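Local coordinates for NS3-like protein (Alongshan virus, PDB 6M40) that probably unwinds RNA with energy from ATP hydrolysis, as the helicase part of a flavivirus-like NS3 protein, at residues Asn167-Asp172 against Arg303-Tyr308. Residues are numbered along the deposited sequence; the frame is centred on the assembly and turned at random.
Sequences NYPIVD and RREGGY
Tyr168 lies across the backbone of Arg303 and Arg304. Its CB meets the carbonyl group of Arg304, and chi1 of -64° sets CG anti to the carbonyl carbon, beside the backbone N. CG lies near Arg304 C and N, Tyr168 CD1 lies 3.3 Å from Arg304 N, which sits over one ring face, CE1 meets Arg303 C, and CZ and OH end near Arg303 O. A broad, flat phenol suits this place, since it can cover two peptide units. Pro169, which lacks an N-H to offer a neighbouring strand, lays its CG against the carboxylate of Glu305. Parallel pairing then begins: Val171 N donates to Gly306 O at 3.1 Å, and Val171 O accepts from Tyr308 N at 2.8 Å. Gly306 and Gly307 bring only backbone to this pairing. On the sheet face shared by Ile170, Asp172 and Tyr308, Ile170 CG2 packs on Tyr308 CB at 4.0 Å, while Asp172 OD1 reaches the edge of the Tyr308 ring and forms a salt bridge with Arg297. In the second RecA-like domain, as in NS3-type superfamily 2 helicases, strand 306-311 pairs in parallel with 170-175 and 264-276; helix 290-297 packs against Ile170 and Tyr308, and Tyr308 OH hydrogen-bonds Asp267 of strand 264-276.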
ATOM      1  N   ASN A 167      14.733  14.602   0.122  1.00 89.19           N
ATOM      2  CA  ASN A 167      16.103  14.867   0.552  1.00 89.59           C
ATOM      3  C   ASN A 167      16.805  15.808  -0.417  1.00 86.59           C
ATOM      4  O   ASN A 167      17.355  16.839  -0.013  1.00 90.35           O
ATOM      5  CB  ASN A 167      16.881  13.558   0.673  1.00 87.66           C
ATOM      6  CG  ASN A 167      16.445  12.736   1.859  1.00 90.05           C
ATOM      7  OD1 ASN A 167      15.821  13.247   2.787  1.00 92.10           O
ATOM      8  ND2 ASN A 167      16.779  11.455   1.843  1.00 89.26           N
ATOM      9  N   TYR A 168      16.812  15.458  -1.697  1.00 82.74           N
ATOM     10  CA  TYR A 168      17.362  16.279  -2.760  1.00 85.48           C
ATOM     11  C   TYR A 168      16.243  16.986  -3.507  1.00 87.00           C
ATOM     12  O   TYR A 168      15.096  16.532  -3.502  1.00 85.03           O
ATOM     13  CB  TYR A 168      18.172  15.417  -3.737  1.00 83.55           C
ATOM     14  CG  TYR A 168      19.396  14.779  -3.125  1.00 81.82           C
ATOM     15  CD1 TYR A 168      19.292  13.615  -2.376  1.00 81.17           C
ATOM     16  CD2 TYR A 168      20.660  15.336  -3.298  1.00 82.58           C
ATOM     17  CE1 TYR A 168      20.404  13.028  -1.810  1.00 83.93           C
ATOM     18  CE2 TYR A 168      21.783  14.752  -2.734  1.00 81.50           C
ATOM     19  CZ  TYR A 168      21.646  13.597  -1.993  1.00 82.10           C
ATOM     20  OH  TYR A 168      22.747  12.999  -1.423  1.00 77.55           O
ATOM     21  N   PRO A 169      16.532  18.105  -4.168  1.00 91.37           N
ATOM     22  CA  PRO A 169      15.493  18.762  -4.965  1.00 91.23           C
ATOM     23  C   PRO A 169      14.968  17.832  -6.050  1.00 83.70           C
ATOM     24  O   PRO A 169      15.641  16.900  -6.492  1.00 80.63           O
ATOM     25  CB  PRO A 169      16.212  19.981  -5.562  1.00 89.30           C
ATOM     26  CG  PRO A 169      17.666  19.617  -5.534  1.00 91.66           C
ATOM     27  CD  PRO A 169      17.835  18.787  -4.289  1.00 86.30           C
ATOM     28  N   ILE A 170      13.732  18.096  -6.466  1.00 82.54           N
ATOM     29  CA  ILE A 170      13.097  17.401  -7.579  1.00 78.75           C
ATOM     30  C   ILE A 170      12.530  18.453  -8.517  1.00 79.72           C
ATOM     31  O   ILE A 170      11.951  19.448  -8.068  1.00 86.62           O
ATOM     32  CB  ILE A 170      11.981  16.446  -7.101  1.00 80.77           C
ATOM     33  CG1 ILE A 170      12.549  15.395  -6.147  1.00 78.96           C
ATOM     34  CG2 ILE A 170      11.312  15.776  -8.295  1.00 77.63           C
ATOM     35  CD1 ILE A 170      11.494  14.531  -5.493  1.00 77.09           C
ATOM     36  N   VAL A 171      12.695  18.233  -9.818  1.00 79.41           N
ATOM     37  CA  VAL A 171      12.216  19.159 -10.838  1.00 81.20           C
ATOM     38  C   VAL A 171      10.927  18.593 -11.413  1.00 78.54           C
ATOM     39  O   VAL A 171      10.895  17.452 -11.888  1.00 77.55           O
ATOM     40  CB  VAL A 171      13.270  19.384 -11.938  1.00 82.16           C
ATOM     41  CG1 VAL A 171      12.709  20.277 -13.038  1.00 87.35           C
ATOM     42  CG2 VAL A 171      14.534  19.984 -11.340  1.00 82.33           C
ATOM     43  N   ASP A 172       9.869  19.394 -11.384  1.00 78.82           N
ATOM     44  CA  ASP A 172       8.564  18.997 -11.898  1.00 79.67           C
ATOM     45  C   ASP A 172       8.378  19.573 -13.293  1.00 80.05           C
ATOM     46  O   ASP A 172       8.428  20.793 -13.481  1.00 82.29           O
ATOM     47  CB  ASP A 172       7.449  19.474 -10.972  1.00 83.40           C
ATOM     48  CG  ASP A 172       7.488  18.788  -9.635  1.00 79.18           C
ATOM     49  OD1 ASP A 172       7.264  17.561  -9.597  1.00 77.56           O
ATOM     50  OD2 ASP A 172       7.775  19.469  -8.629  1.00 81.55           O
ATOM     51  N   ARG A 303      18.140   9.824  -2.913  1.00 87.02           N
ATOM     52  CA  ARG A 303      19.591   9.720  -2.904  1.00 89.55           C
ATOM     53  C   ARG A 303      20.263  10.601  -3.945  1.00 87.82           C
ATOM     54  O   ARG A 303      21.496  10.603  -4.038  1.00 88.83           O
ATOM     55  CB  ARG A 303      20.022   8.267  -3.141  1.00101.88           C
ATOM     56  CG  ARG A 303      19.470   7.263  -2.147  1.00114.61           C
ATOM     57  CD  ARG A 303      20.288   5.982  -2.200  1.00132.71           C
ATOM     58  NE  ARG A 303      19.459   4.783  -2.264  1.00143.77           N
ATOM     59  CZ  ARG A 303      19.891   3.598  -2.684  1.00147.50           C
ATOM     60  NH1 ARG A 303      21.145   3.451  -3.088  1.00156.08           N
ATOM     61  NH2 ARG A 303      19.066   2.562  -2.708  1.00148.35           N
ATOM     62  N   ARG A 304      19.493  11.351  -4.723  1.00 84.56           N
ATOM     63  CA  ARG A 304      20.028  12.024  -5.894  1.00 82.49           C
ATOM     64  C   ARG A 304      19.003  13.025  -6.385  1.00 82.57           C
ATOM     65  O   ARG A 304      17.795  12.789  -6.278  1.00 82.84           O
ATOM     66  CB  ARG A 304      20.332  11.024  -7.011  1.00 83.62           C
ATOM     67  CG  ARG A 304      21.773  10.876  -7.368  1.00 87.19           C
ATOM     68  CD  ARG A 304      21.884  10.388  -8.795  1.00 94.02           C
ATOM     69  NE  ARG A 304      21.210   9.112  -9.024  1.00101.05           N
ATOM     70  CZ  ARG A 304      21.648   7.943  -8.567  1.00110.44           C
ATOM     71  NH1 ARG A 304      22.744   7.892  -7.824  1.00112.38           N
ATOM     72  NH2 ARG A 304      20.984   6.828  -8.841  1.00113.54           N
ATOM     73  N   GLU A 305      19.490  14.127  -6.944  1.00 87.61           N
ATOM     74  CA  GLU A 305      18.619  14.965  -7.752  1.00 90.21           C
ATOM     75  C   GLU A 305      17.809  14.078  -8.689  1.00 84.02           C
ATOM     76  O   GLU A 305      18.269  13.021  -9.138  1.00 80.79           O
ATOM     77  CB  GLU A 305      19.433  15.986  -8.546  1.00 94.57           C
ATOM     78  CG  GLU A 305      20.352  16.838  -7.680  1.00106.56           C
ATOM     79  CD  GLU A 305      19.950  18.303  -7.622  1.00112.77           C
ATOM     80  OE1 GLU A 305      19.033  18.718  -8.358  1.00116.73           O
ATOM     81  OE2 GLU A 305      20.554  19.045  -6.821  1.00124.72           O
ATOM     82  N   GLY A 306      16.579  14.486  -8.951  1.00 76.75           N
ATOM     83  CA  GLY A 306      15.736  13.718  -9.844  1.00 77.29           C
ATOM     84  C   GLY A 306      14.668  14.591 -10.450  1.00 76.19           C
ATOM     85  O   GLY A 306      14.300  15.632  -9.899  1.00 75.21           O
ATOM     86  N   GLY A 307      14.176  14.158 -11.605  1.00 75.26           N
ATOM     87  CA  GLY A 307      13.126  14.857 -12.320  1.00 77.91           C
ATOM     88  C   GLY A 307      11.848  14.043 -12.320  1.00 79.14           C
ATOM     89  O   GLY A 307      11.884  12.813 -12.274  1.00 78.64           O
ATOM     90  N   TYR A 308      10.714  14.742 -12.360  1.00 76.74           N
ATOM     91  CA  TYR A 308       9.396  14.120 -12.298  1.00 72.60           C
ATOM     92  C   TYR A 308       8.549  14.628 -13.452  1.00 72.07           C
ATOM     93  O   TYR A 308       8.300  15.834 -13.558  1.00 75.21           O
ATOM     94  CB  TYR A 308       8.711  14.421 -10.963  1.00 75.72           C
ATOM     95  CG  TYR A 308       7.307  13.852 -10.855  1.00 72.44           C
ATOM     96  CD1 TYR A 308       7.096  12.482 -10.855  1.00 70.92           C
ATOM     97  CD2 TYR A 308       6.198  14.683 -10.736  1.00 76.41           C
ATOM     98  CE1 TYR A 308       5.823  11.956 -10.753  1.00 74.57           C
ATOM     99  CE2 TYR A 308       4.923  14.165 -10.633  1.00 75.51           C
ATOM    100  CZ  TYR A 308       4.742  12.796 -10.641  1.00 74.42           C
ATOM    101  OH  TYR A 308       3.476  12.261 -10.541  1.00 68.50           O
TER